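Local atomic coordinates of protein Ves (Pseudomonas fluorescens, PDB entry 5V00), a protein that is a bicupin of the HutD family involved in histidine utilization, though its precise molecular role is not established. Residues R48-D53 against D115-Y120; G65-I70 against P95-G100. All coordinates share one frame; numbering follows the deposited sequence. Where two conformers were deposited one is given.

Interaction 1: residues R48-D53 against D115-Y120; sequences RLSIAD and DFNLIY. With FMT (formic acid), chain I.
R48-D53 and D115-Y120 run antiparallel as neighbouring strands of a cupin β-sheet in this bicupin, their axes approaching to 4.7 Å with 147° between the chain directions. Three hydrogen-bonded pairs, R48 with I119, S50 with N117 and A52 with D115, each close a two-bond ring, and the non-hydrogen-bonded pairs L49-L118 and I51-F116 fall between them. This alternation is unbroken from R48-I119 to A52-D115 and all six N-H···O bonds are made, so the ladder is regular over that length. CA-H···O contacts from L49 and I51 to the carbonyls of N117 and D115 supplement it.

The pairing sorts the side chains onto two faces. On the face of L49, I51, F116 and L118, the L49 side chain approaches its diagonal neighbour F116 more closely than its direct partner L118: CD1 comes to 3.5 Å from CZ of F116, and CG lies 3.6 Å from its CE1. F116 CG, anti to the backbone N (chi1 176°), carries the ring to this meeting. Beyond them, I187 of strand 184-191 touches both residues and F148 stacks on the F116 ring, which places this face in the buried interior. An alanine at L49 would probably open a gap beside F116 CE1 and CZ and leave the ring less firmly held against turning.

The face of S50, A52 and N117 is mixed, with its polar contacts at S50 and N117. OG of S50 sits in the crowded position between backbone N and carbonyl carbon (chi1 63°), 3.5 Å from CB of N117. A water joins the two residues, 2.6 Å from S50 OG and accepting from N117 ND2. The same ND2, which packs against CB of A52, also donates to a formic acid molecule, probably from the crystallisation liquor, with 3.1 Å between N117 ND2 and formic acid O1.

Interaction 2: residues G65-I70 against P95-G100; sequences GYQRVI and PFAFRG. With FMT (formic acid), chain I.
R68 and F98 lie side by side and point the same way, with CB of R68 above the centre of the F98 ring. This CH-pi contact measures 4.0 Å from R68 CB to the ring centroid, only 11° off the normal. Farther out, the arginine bends at chi3 (58°), and F98 CZ lies over one face of the guanidinium, offset toward its rim, with the two planes 45° apart. I70 crosses the same ring obliquely, its CG2 reaching 3.7 Å from F98 CE1.

The backbones beneath form an antiparallel ladder at the edge of the six-stranded sheet of a cupin domain, where 96-99 is the outermost strand within the chain; R68-F98 and I70-F96 are its hydrogen-bonded pairs. G100 N extends it by donating to Y66 O, and a CB on G100 would clash with that oxygen. R68 O accepts twice, from F98 N (3.0 Å) and, on the opposite face of the carbonyl plane, from Q67 NE2 (3.2 Å).

On the other side of the ladder, V69 meets P95 and A97 through its two methyls. The R68 guanidinium binds formic acid: NH1 donates to formic acid O2 at 3.0 Å, and NH2 donates to formic acid O1 at 3.0 Å and more weakly to O2.

How the interactions relate
Interactions 1 and 2 belong to one sheet, in which strands 113-120 and 67-74 are neighbours: probable hydrogen bonds from Q67 N to Y120 O (2.8 Å) and V69 N to L118 O (2.9 Å) join them. Along the chain, interaction 2 is nested inside the loop closed by interaction 1. The centre of interaction 1, mostly buried, lies about 4 Å from the centre of the chain; that of interaction 2, which includes the exposed P95, A97 and R99, about 10 Å. Both pack an aliphatic chain on a phenylalanine; interaction 2 adds R68 over the F98 ring. One formic acid molecule takes bonds from both N117 and R68, consistent with a shared pocket in the cupin domain.

Interaction 1: residues R48-D53 against D115-Y120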
loop_
_atom_site.group_PDB
_atom_site.type_symbol
_atom_site.label_atom_id
_atom_site.label_comp_id
_atom_site.label_asym_id
_atom_site.label_seq_id
_atom_site.Cartn_x
_atom_site.Cartn_y
_atom_site.Cartn_z
ATOM N N ARG B 48 4.178 -6.503 9.702
ATOM C CA ARG B 48 4.626 -6.185 8.421
ATOM C C ARG B 48 4.565 -7.443 7.554
ATOM O O ARG B 48 4.878 -8.506 8.018
ATOM C CB ARG B 48 6.057 -5.589 8.432
ATOM C CG ARG B 48 6.229 -4.254 9.162
ATOM C CD ARG B 48 7.650 -3.636 9.123
ATOM N NE ARG B 48 7.583 -2.367 9.866
ATOM C CZ ARG B 48 8.609 -1.538 10.028
ATOM N NH1 ARG B 48 9.795 -1.823 9.500
ATOM N NH2 ARG B 48 8.447 -0.396 10.667
ATOM N N LEU B 49 4.152 -7.279 6.307
ATOM C CA LEU B 49 4.108 -8.376 5.317
ATOM C C LEU B 49 5.021 -7.993 4.190
ATOM O O LEU B 49 4.963 -6.842 3.677
ATOM C CB LEU B 49 2.687 -8.543 4.783
ATOM C CG LEU B 49 2.280 -9.885 4.328
ATOM C CD1 LEU B 49 2.303 -10.871 5.504
ATOM C CD2 LEU B 49 0.848 -9.797 3.749
ATOM N N SER B 50 5.844 -8.935 3.697
ATOM C CA SER B 50 6.802 -8.653 2.640
ATOM C C SER B 50 7.194 -9.914 1.875
ATOM O O SER B 50 6.881 -11.000 2.301
ATOM C CB SER B 50 8.065 -7.981 3.210
ATOM O OG SER B 50 8.764 -8.816 4.132
ATOM N N ILE B 51 7.892 -9.734 0.792
ATOM C CA ILE B 51 8.535 -10.834 0.096
ATOM C C ILE B 51 10.051 -10.549 0.161
ATOM O O ILE B 51 10.522 -9.469 -0.265
ATOM C CB ILE B 51 8.065 -10.944 -1.311
ATOM C CG1 ILE B 51 6.573 -11.243 -1.409
ATOM C CG2 ILE B 51 8.802 -12.127 -2.011
ATOM C CD1 ILE B 51 5.998 -11.178 -2.802
ATOM N N ALA B 52 10.838 -11.550 0.549
ATOM C CA ALA B 52 12.317 -11.426 0.648
ATOM C C ALA B 52 12.897 -12.271 -0.425
ATOM O O ALA B 52 12.463 -13.409 -0.608
ATOM C CB ALA B 52 12.795 -11.881 2.000
ATOM N N ASP B 53 13.786 -11.705 -1.262
ATOM C CA ASP B 53 14.588 -12.457 -2.227
ATOM C C ASP B 53 15.915 -12.754 -1.549
ATOM O O ASP B 53 16.608 -11.789 -1.163
ATOM C CB ASP B 53 14.909 -11.615 -3.456
ATOM C CG ASP B 53 13.775 -11.603 -4.454
ATOM O OD1 ASP B 53 12.596 -11.531 -4.033
ATOM O OD2 ASP B 53 14.007 -11.707 -5.651
ATOM N N ASP B 115 10.878 -15.761 -0.278
ATOM C CA ASP B 115 10.117 -16.108 0.924
ATOM C C ASP B 115 8.959 -15.101 1.157
ATOM O O ASP B 115 9.194 -13.867 0.981
ATOM C CB ASP B 115 10.910 -16.046 2.132
ATOM C CG ASP B 115 11.871 -17.292 2.307
ATOM O OD1 ASP B 115 11.733 -18.170 1.491
ATOM O OD2 ASP B 115 12.748 -17.206 3.224
ATOM N N PHE B 116 7.778 -15.614 1.518
ATOM C CA PHE B 116 6.674 -14.740 2.019
ATOM C C PHE B 116 6.840 -14.586 3.488
ATOM O O PHE B 116 6.897 -15.587 4.228
ATOM C CB PHE B 116 5.332 -15.374 1.630
ATOM C CG PHE B 116 4.158 -14.651 2.149
ATOM C CD1 PHE B 116 3.873 -13.367 1.717
ATOM C CD2 PHE B 116 3.324 -15.264 3.040
ATOM C CE1 PHE B 116 2.724 -12.736 2.198
ATOM C CE2 PHE B 116 2.182 -14.612 3.561
ATOM C CZ PHE B 116 1.855 -13.346 3.058
ATOM N N ASN B 117 7.025 -13.333 3.963
ATOM C CA ASN B 117 7.354 -13.029 5.337
ATOM C C ASN B 117 6.257 -12.303 6.104
ATOM O O ASN B 117 5.848 -11.208 5.669
ATOM C CB ASN B 117 8.563 -12.084 5.369
ATOM C CG ASN B 117 9.942 -12.800 5.074
ATOM O OD1 ASN B 117 10.021 -14.007 4.812
ATOM N ND2 ASN B 117 11.034 -12.016 5.127
ATOM N N LEU B 118 5.819 -12.885 7.213
ATOM C CA LEU B 118 5.047 -12.180 8.227
ATOM C C LEU B 118 5.921 -11.912 9.410
ATOM O O LEU B 118 6.592 -12.843 9.942
ATOM C CB LEU B 118 3.846 -12.999 8.672
ATOM C CG LEU B 118 3.092 -12.577 9.858
ATOM C CD1 LEU B 118 2.448 -11.224 9.591
ATOM C CD2 LEU B 118 2.057 -13.578 10.250
ATOM N N ILE B 119 5.902 -10.691 9.921
ATOM C CA ILE B 119 6.463 -10.431 11.235
ATOM C C ILE B 119 5.500 -9.589 12.050
ATOM O O ILE B 119 4.858 -8.650 11.486
ATOM C CB ILE B 119 7.822 -9.769 11.097
ATOM C CG1 ILE B 119 8.461 -9.490 12.460
ATOM C CG2 ILE B 119 7.743 -8.453 10.313
ATOM C CD1 ILE B 119 9.913 -9.082 12.340
ATOM N N TYR B 120 5.336 -9.926 13.316
ATOM C CA TYR B 120 4.444 -9.130 14.191
ATOM C C TYR B 120 4.938 -9.093 15.606
ATOM O O TYR B 120 5.665 -9.987 16.044
ATOM C CB TYR B 120 3.000 -9.658 14.161
ATOM C CG TYR B 120 2.809 -11.004 14.803
ATOM C CD1 TYR B 120 3.026 -12.200 14.109
ATOM C CD2 TYR B 120 2.397 -11.095 16.087
ATOM C CE1 TYR B 120 2.977 -13.422 14.759
ATOM C CE2 TYR B 120 2.211 -12.308 16.724
ATOM C CZ TYR B 120 2.525 -13.497 16.036
ATOM O OH TYR B 120 2.403 -14.707 16.659
HETATM C C FMT I . 15.108 -12.652 5.972
HETATM O O1 FMT I . 13.940 -13.028 5.685
HETATM O O2 FMT I . 15.332 -11.966 7.120
HETATM O O HOH W 1 11.196 -9.085 5.015
#

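Interaction 2: residues G65-I70 against P95-G100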
loop_
_atom_site.group_PDB
_atom_site.type_symbol
_atom_site.label_atom_id
_atom_site.label_comp_id
_atom_site.label_asym_id
_atom_site.label_seq_id
_atom_site.Cartn_x
_atom_site.Cartn_y
_atom_site.Cartn_z
ATOM N N GLY B 65 12.056 -9.323 20.083
ATOM C CA GLY B 65 10.691 -9.101 20.585
ATOM C C GLY B 65 9.560 -9.396 19.591
ATOM O O GLY B 65 8.362 -9.222 19.940
ATOM N N TYR B 66 9.900 -9.694 18.345
ATOM C CA TYR B 66 8.902 -9.938 17.292
ATOM C C TYR B 66 8.789 -11.429 17.075
ATOM O O TYR B 66 9.731 -12.176 17.355
ATOM C CB TYR B 66 9.300 -9.275 15.999
ATOM C CG TYR B 66 9.170 -7.736 16.124
ATOM C CD1 TYR B 66 10.249 -6.966 16.531
ATOM C CD2 TYR B 66 7.944 -7.096 15.916
ATOM C CE1 TYR B 66 10.155 -5.580 16.651
ATOM C CE2 TYR B 66 7.842 -5.708 16.039
ATOM C CZ TYR B 66 8.942 -4.979 16.453
ATOM O OH TYR B 66 8.873 -3.607 16.581
ATOM N N GLN B 67 7.656 -11.857 16.554
ATOM C CA GLN B 67 7.468 -13.245 16.060
ATOM C C GLN B 67 7.528 -13.235 14.547
ATOM O O GLN B 67 6.935 -12.378 13.906
ATOM C CB GLN B 67 6.117 -13.800 16.533
ATOM C CG GLN B 67 5.733 -15.143 15.968
ATOM C CD GLN B 67 6.567 -16.254 16.640
ATOM O OE1 GLN B 67 6.615 -16.335 17.854
ATOM N NE2 GLN B 67 7.150 -17.129 15.840
ATOM N N ARG B 68 8.164 -14.240 13.931
ATOM C CA ARG B 68 8.244 -14.357 12.478
ATOM C C ARG B 68 7.594 -15.648 12.012
ATOM O O ARG B 68 7.608 -16.653 12.736
ATOM C CB ARG B 68 9.664 -14.350 11.996
ATOM C CG ARG B 68 10.438 -13.080 12.381
ATOM C CD ARG B 68 11.726 -12.921 11.643
ATOM N NE ARG B 68 11.585 -12.894 10.193
ATOM C CZ ARG B 68 12.551 -12.729 9.311
ATOM N NH1 ARG B 68 13.876 -12.753 9.664
ATOM N NH2 ARG B 68 12.228 -12.709 8.071
ATOM N N VAL B 69 6.953 -15.584 10.842
ATOM C CA VAL B 69 6.561 -16.787 10.149
ATOM C C VAL B 69 6.960 -16.577 8.709
ATOM O O VAL B 69 6.471 -15.658 8.011
ATOM C CB VAL B 69 5.036 -17.118 10.250
ATOM C CG1 VAL B 69 4.770 -18.499 9.601
ATOM C CG2 VAL B 69 4.564 -17.075 11.691
ATOM N N ILE B 70 7.782 -17.476 8.171
ATOM C CA ILE B 70 8.253 -17.345 6.809
ATOM C C ILE B 70 7.883 -18.593 5.988
ATOM O O ILE B 70 7.689 -19.661 6.547
ATOM C CB ILE B 70 9.787 -17.074 6.719
ATOM C CG1 ILE B 70 10.596 -18.312 7.037
ATOM C CG2 ILE B 70 10.207 -15.921 7.657
ATOM C CD1 ILE B 70 12.075 -18.075 6.902
ATOM N N PRO B 95 5.059 -23.361 5.924
ATOM C CA PRO B 95 5.352 -22.277 6.811
ATOM C C PRO B 95 6.254 -22.644 7.991
ATOM O O PRO B 95 6.208 -23.774 8.468
ATOM C CB PRO B 95 3.950 -21.839 7.296
ATOM C CG PRO B 95 3.213 -23.103 7.270
ATOM C CD PRO B 95 3.674 -23.832 6.058
ATOM N N PHE B 96 7.071 -21.707 8.436
ATOM C CA PHE B 96 8.047 -21.944 9.554
ATOM C C PHE B 96 8.059 -20.747 10.477
ATOM O O PHE B 96 8.361 -19.621 10.003
ATOM C CB PHE B 96 9.466 -22.207 9.020
ATOM C CG PHE B 96 10.448 -22.417 10.138
ATOM C CD1 PHE B 96 10.245 -23.436 11.049
ATOM C CD2 PHE B 96 11.454 -21.510 10.372
ATOM C CE1 PHE B 96 11.118 -23.627 12.149
ATOM C CE2 PHE B 96 12.274 -21.673 11.459
ATOM C CZ PHE B 96 12.145 -22.693 12.333
ATOM N N ALA B 97 7.703 -20.985 11.724
ATOM C CA ALA B 97 7.689 -19.960 12.753
ATOM C C ALA B 97 8.955 -19.922 13.580
ATOM O O ALA B 97 9.423 -20.972 14.037
ATOM C CB ALA B 97 6.530 -20.191 13.675
ATOM N N PHE B 98 9.485 -18.733 13.821
ATOM C CA PHE B 98 10.612 -18.567 14.773
ATOM C C PHE B 98 10.620 -17.201 15.397
ATOM O O PHE B 98 9.991 -16.268 14.886
ATOM C CB PHE B 98 11.935 -18.826 14.056
ATOM C CG PHE B 98 12.223 -17.952 12.921
ATOM C CD1 PHE B 98 11.621 -18.157 11.689
ATOM C CD2 PHE B 98 13.158 -16.928 13.021
ATOM C CE1 PHE B 98 11.958 -17.406 10.597
ATOM C CE2 PHE B 98 13.499 -16.191 11.925
ATOM C CZ PHE B 98 12.925 -16.401 10.714
ATOM N N ARG B 99 11.311 -17.106 16.518
ATOM C CA ARG B 99 11.452 -15.820 17.222
ATOM C C ARG B 99 12.420 -14.914 16.553
ATOM O O ARG B 99 13.481 -15.326 16.060
ATOM C CB ARG B 99 11.806 -16.009 18.699
ATOM C CG ARG B 99 10.846 -16.843 19.547
ATOM C CD ARG B 99 11.546 -17.369 20.826
ATOM N NE ARG B 99 12.017 -16.226 21.630
ATOM C CZ ARG B 99 11.358 -15.651 22.641
ATOM N NH1 ARG B 99 10.187 -16.123 23.072
ATOM N NH2 ARG B 99 11.898 -14.592 23.250
ATOM N N GLY B 100 12.081 -13.610 16.559
ATOM C CA GLY B 100 12.942 -12.589 15.966
ATOM C C GLY B 100 14.285 -12.448 16.803
ATOM O O GLY B 100 15.265 -12.018 16.221
HETATM C C FMT I . 15.108 -12.652 5.972
HETATM O O1 FMT I . 13.940 -13.028 5.685
HETATM O O2 FMT I . 15.332 -11.966 7.120
#